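Local atomic coordinates of putative phosphomannomutase (Thermus thermophilus, PDB entry 1TUO), a protein that probably acts as a magnesium-dependent isomerase of the phosphohexose mutase family, shifting a phosphoryl group between positions of a sugar phosphate. Residues A[56-61]-A[105-110]; A[87-92]-A[345-350]; A[156-161]-A[196-201]; A[177-182]-A[205-210]. All blocks are in the same frame, centred on the assembly; numbering follows the deposited sequence.

In the fold
Contact 1 lies within the first alpha/beta/alpha domain, contact 2 joins it to the third, and contacts 3 and 4 belong to the second. Ser109 OG of contact 1, in a loop resembling the family's phosphoserine loop, is hydrogen-bonded to Asp249 and Asp251 of the second domain, probably the metal-binding loop as in relatives, so contact 1 lies at the probable active site. About 14 Å away, centre to centre, contact 2 touches it through Met105 SD on Leu91 CB at 3.9 Å. Contact 3 is centred about 14 Å from contact 2, and Tyr160 OH probably bonds to Asp347 OD1 at 2.7 Å. Contacts 3 and 4, centres about 17 Å apart, meet where Leu197 CD1 touches Val206 CG2.

Contact 1: A[56-61]-A[105-110]; sequences DTRFLA and MLTASH
The sequence Thr107-Ala108-Ser109-His110 matches the phosphoserine loop of the phosphohexomutases, Ser109 probably carrying the phosphoryl group as in relatives, and polar atoms after strand 50-55 hold it in place. Asp56 does most of the work. Its backbone N donates to Leu106 O at 3.1 Å, nearly along the C=O axis, where strand 102-106 ends. Its CG stands between the backbone N and the carbonyl carbon (chi1 61°), so that OD2 can accept from Arg58 N at 2.9 Å in an Asx turn while OD1 reaches across. There Thr107 OG1 donates to Asp56 OD1 at 2.6 Å, from above the carboxylate plane, and itself accepts from Ser109 N at 2.9 Å, an ST turn. Arg58 NE adds a salt bridge, weak as a hydrogen bond, to the same OD1. The extended Arg58 side chain lays its guanidinium over Ala108 CB, which sits 3.3 Å from the plane. Further bonds to the carbonyls of Asn111, Pro112 and Tyr115 satisfy NH1 and NH2, and Ser109 OG is held by Asp249 and Asp251. At the guanidinium edge, Arg58 NH2 donates to Ser109 O at 2.9 Å, and one water bonds to that oxygen, Arg58 NE and Asp56 OD1.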
loop_
_atom_site.group_PDB
_atom_site.type_symbol
_atom_site.label_atom_id
_atom_site.label_comp_id
_atom_site.label_asym_id
_atom_site.label_seq_id
_atom_site.Cartn_x
_atom_site.Cartn_y
_atom_site.Cartn_z
ATOM N N ASP A 56 -0.214 12.701 -6.615
ATOM C CA ASP A 56 1.003 11.959 -6.924
ATOM C C ASP A 56 1.643 12.518 -8.196
ATOM O O ASP A 56 1.456 13.693 -8.500
ATOM C CB ASP A 56 0.731 10.451 -7.030
ATOM C CG ASP A 56 -0.255 10.087 -8.121
ATOM O OD1 ASP A 56 -0.695 8.916 -8.119
ATOM O OD2 ASP A 56 -0.585 10.940 -8.973
ATOM N N THR A 57 2.399 11.699 -8.924
ATOM C CA THR A 57 3.067 12.193 -10.131
ATOM C C THR A 57 2.310 11.943 -11.423
ATOM O O THR A 57 2.828 12.226 -12.508
ATOM C CB THR A 57 4.464 11.563 -10.301
ATOM O OG1 THR A 57 4.322 10.163 -10.577
ATOM C CG2 THR A 57 5.288 11.744 -9.034
ATOM N N ARG A 58 1.089 11.430 -11.322
ATOM C CA ARG A 58 0.304 11.159 -12.527
ATOM C C ARG A 58 0.016 12.428 -13.314
ATOM O O ARG A 58 0.007 13.521 -12.760
ATOM C CB ARG A 58 -0.984 10.435 -12.147
ATOM C CG ARG A 58 -0.713 9.011 -11.727
ATOM C CD ARG A 58 -1.881 8.298 -11.058
ATOM N NE ARG A 58 -1.411 6.984 -10.616
ATOM C CZ ARG A 58 -1.420 5.897 -11.379
ATOM N NH1 ARG A 58 -1.904 5.951 -12.615
ATOM N NH2 ARG A 58 -0.885 4.767 -10.935
ATOM N N PHE A 59 -0.192 12.276 -14.620
ATOM C CA PHE A 59 -0.443 13.421 -15.489
ATOM C C PHE A 59 -1.649 14.236 -15.017
ATOM O O PHE A 59 -2.725 13.695 -14.793
ATOM C CB PHE A 59 -0.656 12.940 -16.931
ATOM C CG PHE A 59 -0.604 14.047 -17.951
ATOM C CD1 PHE A 59 0.615 14.597 -18.339
ATOM C CD2 PHE A 59 -1.776 14.541 -18.516
ATOM C CE1 PHE A 59 0.668 15.634 -19.284
ATOM C CE2 PHE A 59 -1.733 15.579 -19.463
ATOM C CZ PHE A 59 -0.513 16.123 -19.843
ATOM N N LEU A 60 -1.443 15.542 -14.867
ATOM C CA LEU A 60 -2.478 16.470 -14.417
ATOM C C LEU A 60 -2.949 16.255 -12.980
ATOM O O LEU A 60 -3.865 16.940 -12.528
ATOM C CB LEU A 60 -3.698 16.424 -15.346
ATOM C CG LEU A 60 -3.572 17.132 -16.699
ATOM C CD1 LEU A 60 -4.794 16.808 -17.542
ATOM C CD2 LEU A 60 -3.436 18.638 -16.492
ATOM N N ALA A 61 -2.327 15.332 -12.249
ATOM C CA ALA A 61 -2.760 15.105 -10.865
ATOM C C ALA A 61 -2.651 16.407 -10.079
ATOM O O ALA A 61 -3.500 16.717 -9.228
ATOM C CB ALA A 61 -1.908 14.019 -10.210
ATOM N N MET A 105 -6.837 12.482 -1.742
ATOM C CA MET A 105 -5.592 12.240 -2.457
ATOM C C MET A 105 -5.855 11.896 -3.921
ATOM O O MET A 105 -6.602 10.983 -4.248
ATOM C CB MET A 105 -4.866 11.082 -1.772
ATOM C CG MET A 105 -3.566 10.702 -2.484
ATOM S SD MET A 105 -2.228 11.843 -2.114
ATOM C CE MET A 105 -1.015 11.184 -3.267
ATOM N N LEU A 106 -5.220 12.659 -4.805
ATOM C CA LEU A 106 -5.353 12.422 -6.237
ATOM C C LEU A 106 -4.293 11.383 -6.590
ATOM O O LEU A 106 -3.091 11.677 -6.628
ATOM C CB LEU A 106 -5.119 13.714 -7.031
ATOM C CG LEU A 106 -6.323 14.645 -7.247
ATOM C CD1 LEU A 106 -7.329 13.967 -8.181
ATOM C CD2 LEU A 106 -6.975 15.000 -5.906
ATOM N N THR A 107 -4.750 10.158 -6.819
ATOM C CA THR A 107 -3.858 9.066 -7.159
ATOM C C THR A 107 -4.643 7.864 -7.656
ATOM O O THR A 107 -5.844 7.750 -7.408
ATOM C CB THR A 107 -3.022 8.623 -5.922
ATOM O OG1 THR A 107 -2.048 7.652 -6.317
ATOM C CG2 THR A 107 -3.923 7.995 -4.859
ATOM N N ALA A 108 -3.947 6.994 -8.384
ATOM C CA ALA A 108 -4.507 5.748 -8.881
ATOM C C ALA A 108 -3.506 4.673 -8.445
ATOM O O ALA A 108 -3.420 3.586 -9.022
ATOM C CB ALA A 108 -4.662 5.773 -10.399
ATOM N N SER A 109 -2.725 5.028 -7.425
ATOM C CA SER A 109 -1.766 4.126 -6.797
ATOM C C SER A 109 -0.835 3.348 -7.730
ATOM O O SER A 109 0.069 3.917 -8.329
ATOM C CB SER A 109 -2.552 3.161 -5.891
ATOM O OG SER A 109 -1.712 2.372 -5.062
ATOM N N HIS A 110 -1.070 2.047 -7.849
ATOM C CA HIS A 110 -0.228 1.174 -8.670
ATOM C C HIS A 110 -0.790 0.885 -10.060
ATOM O O HIS A 110 -0.226 0.083 -10.802
ATOM C CB HIS A 110 -0.040 -0.147 -7.934
ATOM C CG HIS A 110 -1.320 -0.891 -7.728
ATOM N ND1 HIS A 110 -1.798 -1.814 -8.633
ATOM C CD2 HIS A 110 -2.261 -0.793 -6.758
ATOM C CE1 HIS A 110 -2.977 -2.254 -8.229
ATOM N NE2 HIS A 110 -3.280 -1.649 -7.094
HETATM O O HOH W 1 0.660 6.707 -8.733
#

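Contact 2: A[87-92]-A[345-350]; sequences PTPLLS and ERDGIL
Pro89, in the first turn of helix 88-97, presses its ring against the flat carboxylate of Asp347, the tight part of the contact. Pro89 CB lies 3.3 Å from Asp347 CG, and Pro89 CG 3.6 Å from Asp347 OD2, the two side chains crossing at about a right angle. The carboxylate is held from several sides: its CG is anti to the backbone N (chi1 -172°), OD1 is taken by Tyr160 and His342, and OD2 accepts from Leu350 N at 2.9 Å and more weakly from Ile349 N. Asp347 is thus the N-cap of helix 348-362, and the proline edge of one helix start rests on the capping residue of another, joining the first and third domains of the mutase fold. Arg346 O is buried without a polar partner. Glu345 makes a second, polar grip: bent at chi2, it brings OE1 to Ser92 OG, which donates at 2.7 Å to the anti lone pair, and Lys121 pairs with the same oxygen. Its OE2 takes Arg346 N. Contact is looser at Thr88, whose CG2 only approaches Glu345 OE1 at 3.8 Å. Looser still is the partly exposed Arg346 side chain, which reaches no atom of segment 87-92 and pairs instead with Glu332.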
loop_
_atom_site.group_PDB
_atom_site.type_symbol
_atom_site.label_atom_id
_atom_site.label_comp_id
_atom_site.label_asym_id
_atom_site.label_seq_id
_atom_site.Cartn_x
_atom_site.Cartn_y
_atom_site.Cartn_z
ATOM N N PRO A 87 3.668 11.104 -1.211
ATOM C CA PRO A 87 3.248 9.717 -1.007
ATOM C C PRO A 87 1.899 9.755 -0.284
ATOM O O PRO A 87 1.626 10.680 0.498
ATOM C CB PRO A 87 4.322 9.149 -0.078
ATOM C CG PRO A 87 5.509 10.008 -0.319
ATOM C CD PRO A 87 4.933 11.382 -0.505
ATOM N N THR A 88 1.056 8.762 -0.544
ATOM C CA THR A 88 -0.233 8.681 0.131
ATOM C C THR A 88 -0.050 8.764 1.652
ATOM O O THR A 88 -0.774 9.497 2.333
ATOM C CB THR A 88 -0.960 7.363 -0.241
ATOM O OG1 THR A 88 -1.591 7.531 -1.518
ATOM C CG2 THR A 88 -2.012 6.981 0.811
ATOM N N PRO A 89 0.916 8.015 2.204
ATOM C CA PRO A 89 1.088 8.097 3.661
ATOM C C PRO A 89 1.397 9.497 4.193
ATOM O O PRO A 89 1.034 9.813 5.324
ATOM C CB PRO A 89 2.204 7.086 3.945
ATOM C CG PRO A 89 2.925 6.954 2.616
ATOM C CD PRO A 89 1.784 6.969 1.639
ATOM N N LEU A 90 2.061 10.337 3.399
ATOM C CA LEU A 90 2.345 11.699 3.856
ATOM C C LEU A 90 1.021 12.475 3.926
ATOM O O LEU A 90 0.785 13.254 4.854
ATOM C CB LEU A 90 3.314 12.417 2.907
ATOM C CG LEU A 90 3.513 13.924 3.155
ATOM C CD1 LEU A 90 3.946 14.149 4.598
ATOM C CD2 LEU A 90 4.556 14.485 2.188
ATOM N N LEU A 91 0.154 12.267 2.941
ATOM C CA LEU A 91 -1.132 12.953 2.954
ATOM C C LEU A 91 -1.942 12.480 4.160
ATOM O O LEU A 91 -2.519 13.288 4.891
ATOM C CB LEU A 91 -1.885 12.692 1.643
ATOM C CG LEU A 91 -3.274 13.311 1.408
ATOM C CD1 LEU A 91 -4.336 12.472 2.100
ATOM C CD2 LEU A 91 -3.301 14.755 1.889
ATOM N N SER A 92 -1.966 11.173 4.395
ATOM C CA SER A 92 -2.715 10.643 5.532
ATOM C C SER A 92 -2.127 11.166 6.841
ATOM O O SER A 92 -2.855 11.498 7.777
ATOM C CB SER A 92 -2.708 9.113 5.512
ATOM O OG SER A 92 -3.438 8.624 4.392
ATOM N N GLU A 345 -3.016 3.310 8.032
ATOM C CA GLU A 345 -2.847 3.450 6.590
ATOM C C GLU A 345 -1.655 2.631 6.086
ATOM O O GLU A 345 -0.762 2.284 6.857
ATOM C CB GLU A 345 -2.622 4.940 6.281
ATOM C CG GLU A 345 -2.284 5.270 4.838
ATOM C CD GLU A 345 -3.479 5.130 3.925
ATOM O OE1 GLU A 345 -4.237 6.111 3.784
ATOM O OE2 GLU A 345 -3.665 4.032 3.363
ATOM N N ARG A 346 -1.647 2.315 4.794
ATOM C CA ARG A 346 -0.534 1.577 4.206
ATOM C C ARG A 346 0.592 2.582 3.999
ATOM O O ARG A 346 0.376 3.637 3.401
ATOM C CB ARG A 346 -0.953 0.978 2.861
ATOM C CG ARG A 346 -1.984 -0.126 2.998
ATOM C CD ARG A 346 -2.545 -0.574 1.656
ATOM N NE ARG A 346 -3.446 0.422 1.078
ATOM C CZ ARG A 346 -4.457 0.125 0.269
ATOM N NH1 ARG A 346 -4.696 -1.138 -0.056
ATOM N NH2 ARG A 346 -5.234 1.088 -0.211
ATOM N N ASP A 347 1.788 2.273 4.495
ATOM C CA ASP A 347 2.914 3.191 4.340
ATOM C C ASP A 347 4.146 2.455 3.823
ATOM O O ASP A 347 4.814 1.734 4.567
ATOM C CB ASP A 347 3.222 3.879 5.680
ATOM C CG ASP A 347 4.257 4.983 5.549
ATOM O OD1 ASP A 347 4.220 5.931 6.366
ATOM O OD2 ASP A 347 5.113 4.905 4.639
ATOM N N GLY A 348 4.434 2.645 2.537
ATOM C CA GLY A 348 5.569 1.985 1.922
ATOM C C GLY A 348 6.912 2.563 2.326
ATOM O O GLY A 348 7.944 1.899 2.213
ATOM N N ILE A 349 6.901 3.808 2.785
ATOM C CA ILE A 349 8.129 4.460 3.212
ATOM C C ILE A 349 8.542 3.867 4.561
ATOM O O ILE A 349 9.699 3.475 4.754
ATOM C CB ILE A 349 7.928 5.982 3.339
ATOM C CG1 ILE A 349 7.488 6.556 1.983
ATOM C CG2 ILE A 349 9.218 6.644 3.825
ATOM C CD1 ILE A 349 8.442 6.259 0.830
ATOM N N LEU A 350 7.599 3.776 5.489
ATOM C CA LEU A 350 7.928 3.191 6.786
ATOM C C LEU A 350 8.260 1.712 6.612
ATOM O O LEU A 350 9.126 1.183 7.307
ATOM C CB LEU A 350 6.775 3.345 7.785
ATOM C CG LEU A 350 7.068 2.742 9.164
ATOM C CD1 LEU A 350 8.375 3.325 9.707
ATOM C CD2 LEU A 350 5.922 3.036 10.118
#

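Contact 3: A[156-161]-A[196-201]; sequences LREAYF and FLRHVG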
loop_
_atom_site.group_PDB
_atom_site.type_symbol
_atom_site.label_atom_id
_atom_site.label_comp_id
_atom_site.label_asym_id
_atom_site.label_seq_id
_atom_site.Cartn_x
_atom_site.Cartn_y
_atom_site.Cartn_z
ATOM N N LEU A 156 4.969 19.490 4.358
ATOM C CA LEU A 156 5.037 18.810 5.652
ATOM C C LEU A 156 6.009 17.641 5.685
ATOM O O LEU A 156 5.928 16.781 6.563
ATOM C CB LEU A 156 3.644 18.315 6.060
ATOM C CG LEU A 156 2.754 19.366 6.725
ATOM C CD1 LEU A 156 1.367 18.809 6.957
ATOM C CD2 LEU A 156 3.385 19.793 8.043
ATOM N N ARG A 157 6.933 17.620 4.735
ATOM C CA ARG A 157 7.910 16.551 4.658
ATOM C C ARG A 157 8.692 16.392 5.961
ATOM O O ARG A 157 8.805 15.289 6.494
ATOM C CB ARG A 157 8.868 16.816 3.498
ATOM C CG ARG A 157 9.845 15.698 3.257
ATOM C CD ARG A 157 10.693 15.952 2.030
ATOM N NE ARG A 157 9.879 16.060 0.825
ATOM C CZ ARG A 157 10.318 15.766 -0.392
ATOM N NH1 ARG A 157 11.565 15.343 -0.555
ATOM N NH2 ARG A 157 9.518 15.891 -1.443
ATOM N N GLU A 158 9.225 17.496 6.478
ATOM C CA GLU A 158 10.000 17.448 7.712
ATOM C C GLU A 158 9.205 16.862 8.870
ATOM O O GLU A 158 9.716 16.030 9.618
ATOM C CB GLU A 158 10.488 18.849 8.087
ATOM C CG GLU A 158 11.573 19.408 7.177
ATOM C CD GLU A 158 12.889 18.663 7.298
ATOM O OE1 GLU A 158 13.019 17.568 6.711
ATOM O OE2 GLU A 158 13.797 19.175 7.991
ATOM N N ALA A 159 7.956 17.294 9.019
ATOM C CA ALA A 159 7.118 16.792 10.102
ATOM C C ALA A 159 6.857 15.298 9.924
ATOM O O ALA A 159 6.793 14.553 10.902
ATOM C CB ALA A 159 5.797 17.557 10.147
ATOM N N TYR A 160 6.699 14.870 8.675
ATOM C CA TYR A 160 6.466 13.460 8.374
ATOM C C TYR A 160 7.697 12.654 8.789
ATOM O O TYR A 160 7.576 11.570 9.359
ATOM C CB TYR A 160 6.192 13.283 6.878
ATOM C CG TYR A 160 6.030 11.841 6.430
ATOM C CD1 TYR A 160 5.029 11.020 6.968
ATOM C CD2 TYR A 160 6.877 11.298 5.466
ATOM C CE1 TYR A 160 4.884 9.685 6.551
ATOM C CE2 TYR A 160 6.740 9.975 5.044
ATOM C CZ TYR A 160 5.747 9.174 5.590
ATOM O OH TYR A 160 5.639 7.860 5.177
ATOM N N PHE A 161 8.880 13.188 8.506
ATOM C CA PHE A 161 10.113 12.503 8.874
ATOM C C PHE A 161 10.213 12.386 10.393
ATOM O O PHE A 161 10.628 11.353 10.921
ATOM C CB PHE A 161 11.336 13.246 8.324
ATOM C CG PHE A 161 11.462 13.197 6.821
ATOM C CD1 PHE A 161 11.035 12.083 6.102
ATOM C CD2 PHE A 161 12.041 14.256 6.129
ATOM C CE1 PHE A 161 11.184 12.026 4.717
ATOM C CE2 PHE A 161 12.196 14.209 4.745
ATOM C CZ PHE A 161 11.766 13.090 4.037
ATOM N N PHE A 196 14.613 11.194 4.690
ATOM C CA PHE A 196 14.477 10.794 6.088
ATOM C C PHE A 196 15.824 10.559 6.766
ATOM O O PHE A 196 16.050 11.006 7.892
ATOM C CB PHE A 196 13.654 9.512 6.220
ATOM C CG PHE A 196 13.716 8.904 7.593
ATOM C CD1 PHE A 196 12.964 9.430 8.637
ATOM C CD2 PHE A 196 14.585 7.847 7.860
ATOM C CE1 PHE A 196 13.076 8.916 9.928
ATOM C CE2 PHE A 196 14.707 7.324 9.147
ATOM C CZ PHE A 196 13.951 7.860 10.184
ATOM N N LEU A 197 16.699 9.829 6.087
ATOM C CA LEU A 197 18.015 9.514 6.629
ATOM C C LEU A 197 18.837 10.779 6.845
ATOM O O LEU A 197 19.463 10.953 7.896
ATOM C CB LEU A 197 18.751 8.560 5.689
ATOM C CG LEU A 197 18.127 7.165 5.567
ATOM C CD1 LEU A 197 18.799 6.394 4.441
ATOM C CD2 LEU A 197 18.260 6.418 6.892
ATOM N N ARG A 198 18.840 11.654 5.846
ATOM C CA ARG A 198 19.581 12.901 5.948
ATOM C C ARG A 198 18.975 13.712 7.087
ATOM O O ARG A 198 19.682 14.422 7.800
ATOM C CB ARG A 198 19.491 13.677 4.632
ATOM C CG ARG A 198 19.935 15.129 4.719
ATOM C CD ARG A 198 18.804 16.031 4.256
ATOM N NE ARG A 198 17.591 15.778 5.030
ATOM C CZ ARG A 198 16.365 16.107 4.635
ATOM N NH1 ARG A 198 16.177 16.706 3.465
ATOM N NH2 ARG A 198 15.326 15.836 5.414
ATOM N N HIS A 199 17.664 13.581 7.260
ATOM C CA HIS A 199 16.946 14.295 8.309
ATOM C C HIS A 199 17.399 13.899 9.715
ATOM O O HIS A 199 17.471 14.743 10.613
ATOM C CB HIS A 199 15.444 14.042 8.187
ATOM C CG HIS A 199 14.635 14.681 9.272
ATOM N ND1 HIS A 199 14.289 16.015 9.256
ATOM C CD2 HIS A 199 14.108 14.171 10.411
ATOM C CE1 HIS A 199 13.584 16.299 10.336
ATOM N NE2 HIS A 199 13.459 15.197 11.053
ATOM N N VAL A 200 17.689 12.614 9.904
ATOM C CA VAL A 200 18.123 12.113 11.204
ATOM C C VAL A 200 19.641 11.952 11.313
ATOM O O VAL A 200 20.137 11.397 12.292
ATOM C CB VAL A 200 17.462 10.757 11.528
ATOM C CG1 VAL A 200 15.964 10.939 11.719
ATOM C CG2 VAL A 200 17.740 9.762 10.412
ATOM N N GLY A 201 20.362 12.429 10.302
ATOM C CA GLY A 201 21.822 12.364 10.272
ATOM C C GLY A 201 22.400 10.953 10.140
ATOM O O GLY A 201 23.524 10.694 10.572
#
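The Phe161 ring is sandwiched between backbone polar atoms: Phe196 N sits 3.4 Å above one face, offset toward the rim, and Arg157 O lies over the opposite face. Glu158 OE1 is at the ring edge. The His199 ring receives Phe161 CB over one face, a CH-pi contact 3.8 Å from CB to the ring centroid and 20° off the normal, with Glu158 OE2 in plane at its edge. The two rings themselves meet obliquely, planes at 44°. Phe196 turns its own edge to Phe161 O, while Val200 CG2 lies over one of its faces.

These groups join helix 157-165 to the last turn of helix 192-199 within the second alpha/beta/alpha domain. Here that latter helix closes in a Schellman motif, with Gly201 at positive phi as the C-prime residue. Phe161 CG stands beside its backbone N (chi1 -69°), and the ring reaches along Phe196, the two side chains lying antiparallel alongside one another until Phe161 CD1 touches Phe196 CB at 3.7 Å. An alanine in place of Phe161 would keep CB against the His199 face but would probably loosen the packing on Phe196, since the ring that meets it would be gone.

Toward solvent the contact becomes ionic. Bent at chi2, Glu158 offers OE1 to Arg198 NH2 in a salt bridge of 3.2 Å, the carboxylate and guanidinium planes nearly perpendicular. The same oxygen accepts a weak bond from His199 ND1. As His199 NE2 also bonds to Glu162, two carboxylates flank the imidazole, which might favour its protonated form, although Arg198, paired with the same Glu158 oxygen, would partly offset this.

Contact 4: A[177-182]-A[205-210]; sequences SGVLYH and PVRPIR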
loop_
_atom_site.group_PDB
_atom_site.type_symbol
_atom_site.label_atom_id
_atom_site.label_comp_id
_atom_site.label_asym_id
_atom_site.label_seq_id
_atom_site.Cartn_x
_atom_site.Cartn_y
_atom_site.Cartn_z
ATOM N N SER A 177 25.113 -2.225 7.303
ATOM C CA SER A 177 26.408 -2.253 6.632
ATOM C C SER A 177 26.367 -2.347 5.111
ATOM O O SER A 177 27.406 -2.508 4.469
ATOM C CB SER A 177 27.238 -3.415 7.188
ATOM O OG SER A 177 26.543 -4.645 7.060
ATOM N N GLY A 178 25.181 -2.243 4.526
ATOM C CA GLY A 178 25.092 -2.327 3.080
ATOM C C GLY A 178 24.670 -1.031 2.420
ATOM O O GLY A 178 24.859 0.062 2.963
ATOM N N VAL A 179 24.100 -1.162 1.231
ATOM C CA VAL A 179 23.612 -0.024 0.471
ATOM C C VAL A 179 22.143 -0.287 0.181
ATOM O O VAL A 179 21.754 -1.423 -0.085
ATOM C CB VAL A 179 24.359 0.128 -0.870
ATOM C CG1 VAL A 179 24.313 -1.174 -1.637
ATOM C CG2 VAL A 179 23.728 1.232 -1.697
ATOM N N LEU A 180 21.327 0.756 0.256
ATOM C CA LEU A 180 19.912 0.599 -0.032
ATOM C C LEU A 180 19.600 1.211 -1.392
ATOM O O LEU A 180 19.871 2.386 -1.633
ATOM C CB LEU A 180 19.057 1.278 1.044
ATOM C CG LEU A 180 17.537 1.205 0.829
ATOM C CD1 LEU A 180 17.071 -0.241 0.870
ATOM C CD2 LEU A 180 16.822 2.017 1.897
ATOM N N TYR A 181 19.061 0.396 -2.290
ATOM C CA TYR A 181 18.677 0.884 -3.601
ATOM C C TYR A 181 17.200 1.214 -3.479
ATOM O O TYR A 181 16.436 0.440 -2.890
ATOM C CB TYR A 181 18.882 -0.191 -4.675
ATOM C CG TYR A 181 20.334 -0.471 -4.992
ATOM C CD1 TYR A 181 21.096 -1.314 -4.187
ATOM C CD2 TYR A 181 20.949 0.124 -6.092
ATOM C CE1 TYR A 181 22.442 -1.560 -4.472
ATOM C CE2 TYR A 181 22.293 -0.112 -6.387
ATOM C CZ TYR A 181 23.032 -0.956 -5.572
ATOM O OH TYR A 181 24.360 -1.201 -5.866
ATOM N N HIS A 182 16.810 2.375 -3.996
ATOM C CA HIS A 182 15.416 2.786 -3.947
ATOM C C HIS A 182 14.906 3.108 -5.339
ATOM O O HIS A 182 15.237 4.149 -5.910
ATOM C CB HIS A 182 15.220 4.021 -3.066
ATOM C CG HIS A 182 13.798 4.492 -3.007
ATOM N ND1 HIS A 182 13.443 5.750 -2.570
ATOM C CD2 HIS A 182 12.639 3.866 -3.330
ATOM C CE1 HIS A 182 12.129 5.880 -2.627
ATOM N NE2 HIS A 182 11.617 4.751 -3.084
ATOM N N PRO A 205 23.974 4.907 2.875
ATOM C CA PRO A 205 23.901 5.248 1.453
ATOM C C PRO A 205 22.659 4.728 0.731
ATOM O O PRO A 205 22.309 3.558 0.842
ATOM C CB PRO A 205 25.191 4.650 0.895
ATOM C CG PRO A 205 25.382 3.438 1.750
ATOM C CD PRO A 205 25.078 3.968 3.134
ATOM N N VAL A 206 21.997 5.613 -0.004
ATOM C CA VAL A 206 20.818 5.238 -0.768
ATOM C C VAL A 206 21.080 5.557 -2.226
ATOM O O VAL A 206 21.335 6.709 -2.584
ATOM C CB VAL A 206 19.556 5.998 -0.299
ATOM C CG1 VAL A 206 18.415 5.787 -1.291
ATOM C CG2 VAL A 206 19.139 5.503 1.078
ATOM N N ARG A 207 21.046 4.524 -3.061
ATOM C CA ARG A 207 21.270 4.698 -4.483
ATOM C C ARG A 207 19.917 4.648 -5.176
ATOM O O ARG A 207 19.245 3.621 -5.179
ATOM C CB ARG A 207 22.211 3.608 -5.001
ATOM C CG ARG A 207 23.600 3.704 -4.375
ATOM C CD ARG A 207 24.531 2.600 -4.850
ATOM N NE ARG A 207 25.840 2.674 -4.197
ATOM C CZ ARG A 207 26.813 1.785 -4.375
ATOM N NH1 ARG A 207 26.628 0.752 -5.188
ATOM N NH2 ARG A 207 27.966 1.916 -3.728
ATOM N N PRO A 208 19.504 5.774 -5.769
ATOM C CA PRO A 208 18.226 5.903 -6.470
ATOM C C PRO A 208 18.151 5.216 -7.822
ATOM O O PRO A 208 19.140 5.115 -8.552
ATOM C CB PRO A 208 18.070 7.410 -6.599
ATOM C CG PRO A 208 19.476 7.824 -6.906
ATOM C CD PRO A 208 20.283 7.022 -5.882
ATOM N N ILE A 209 16.949 4.745 -8.135
ATOM C CA ILE A 209 16.640 4.096 -9.399
ATOM C C ILE A 209 15.299 4.695 -9.821
ATOM O O ILE A 209 14.357 4.734 -9.023
ATOM C CB ILE A 209 16.502 2.566 -9.239
ATOM C CG1 ILE A 209 17.884 1.939 -9.034
ATOM C CG2 ILE A 209 15.831 1.970 -10.463
ATOM C CD1 ILE A 209 17.855 0.439 -8.794
ATOM N N ARG A 210 15.225 5.180 -11.057
ATOM C CA ARG A 210 14.002 5.790 -11.578
ATOM C C ARG A 210 13.426 6.826 -10.605
ATOM O O ARG A 210 12.219 6.858 -10.337
ATOM C CB ARG A 210 12.973 4.696 -11.899
ATOM C CG ARG A 210 13.424 3.793 -13.047
ATOM C CD ARG A 210 12.349 2.836 -13.564
ATOM N NE ARG A 210 11.999 1.788 -12.607
ATOM C CZ ARG A 210 11.441 0.630 -12.947
ATOM N NH1 ARG A 210 11.168 0.370 -14.222
ATOM N NH2 ARG A 210 11.167 -0.276 -12.021
#
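Leu180 and Val206 form an apolar centre on one face of the sheet, Leu180 CB lying 4.2 Å from Val206 CG2. Val206 also reaches the next residue pair, its CG1 standing 4.1 Å from His182 CB, and helix 192-199 covers this face. On the other face Tyr181 CD2 meets Ile209 CD1 at 4.1 Å, beneath helix 230-236.

Backbone bonds stitch the strands between these two layers. Leu180 N donates to Pro205 O at 3.0 Å, almost straight (173°) and nearly along the C=O axis. Arg207 uses both its backbone N and its O: the N gives to Leu180 O at 2.8 Å and the O accepts from His182 N. Ile209 N closes the series on His182 O, from above the carbonyl plane.

Outward, the extended Arg207 runs beside Tyr181, pointing the same way. Its guanidinium is turned 85° from the phenol ring, so that Tyr181 OH comes to the guanidinium edge and takes a weak bond from Arg207 NH1 at 3.1 Å, while Val179 CG2 lies over one guanidinium face, toward its NE end. Glu239 is the stronger partner of the hydroxyl. An alanine in place of Tyr181 would probably leave the aliphatic part of Arg207 and the tip of Ile209 less well packed, and would remove the hydroxyl shared with Glu239.

With strand 206-209 parallel to strand 180-183, at the sheet edge and reached through helix 192-199, this is the beta-alpha-beta unit of an alpha/beta/alpha sandwich domain.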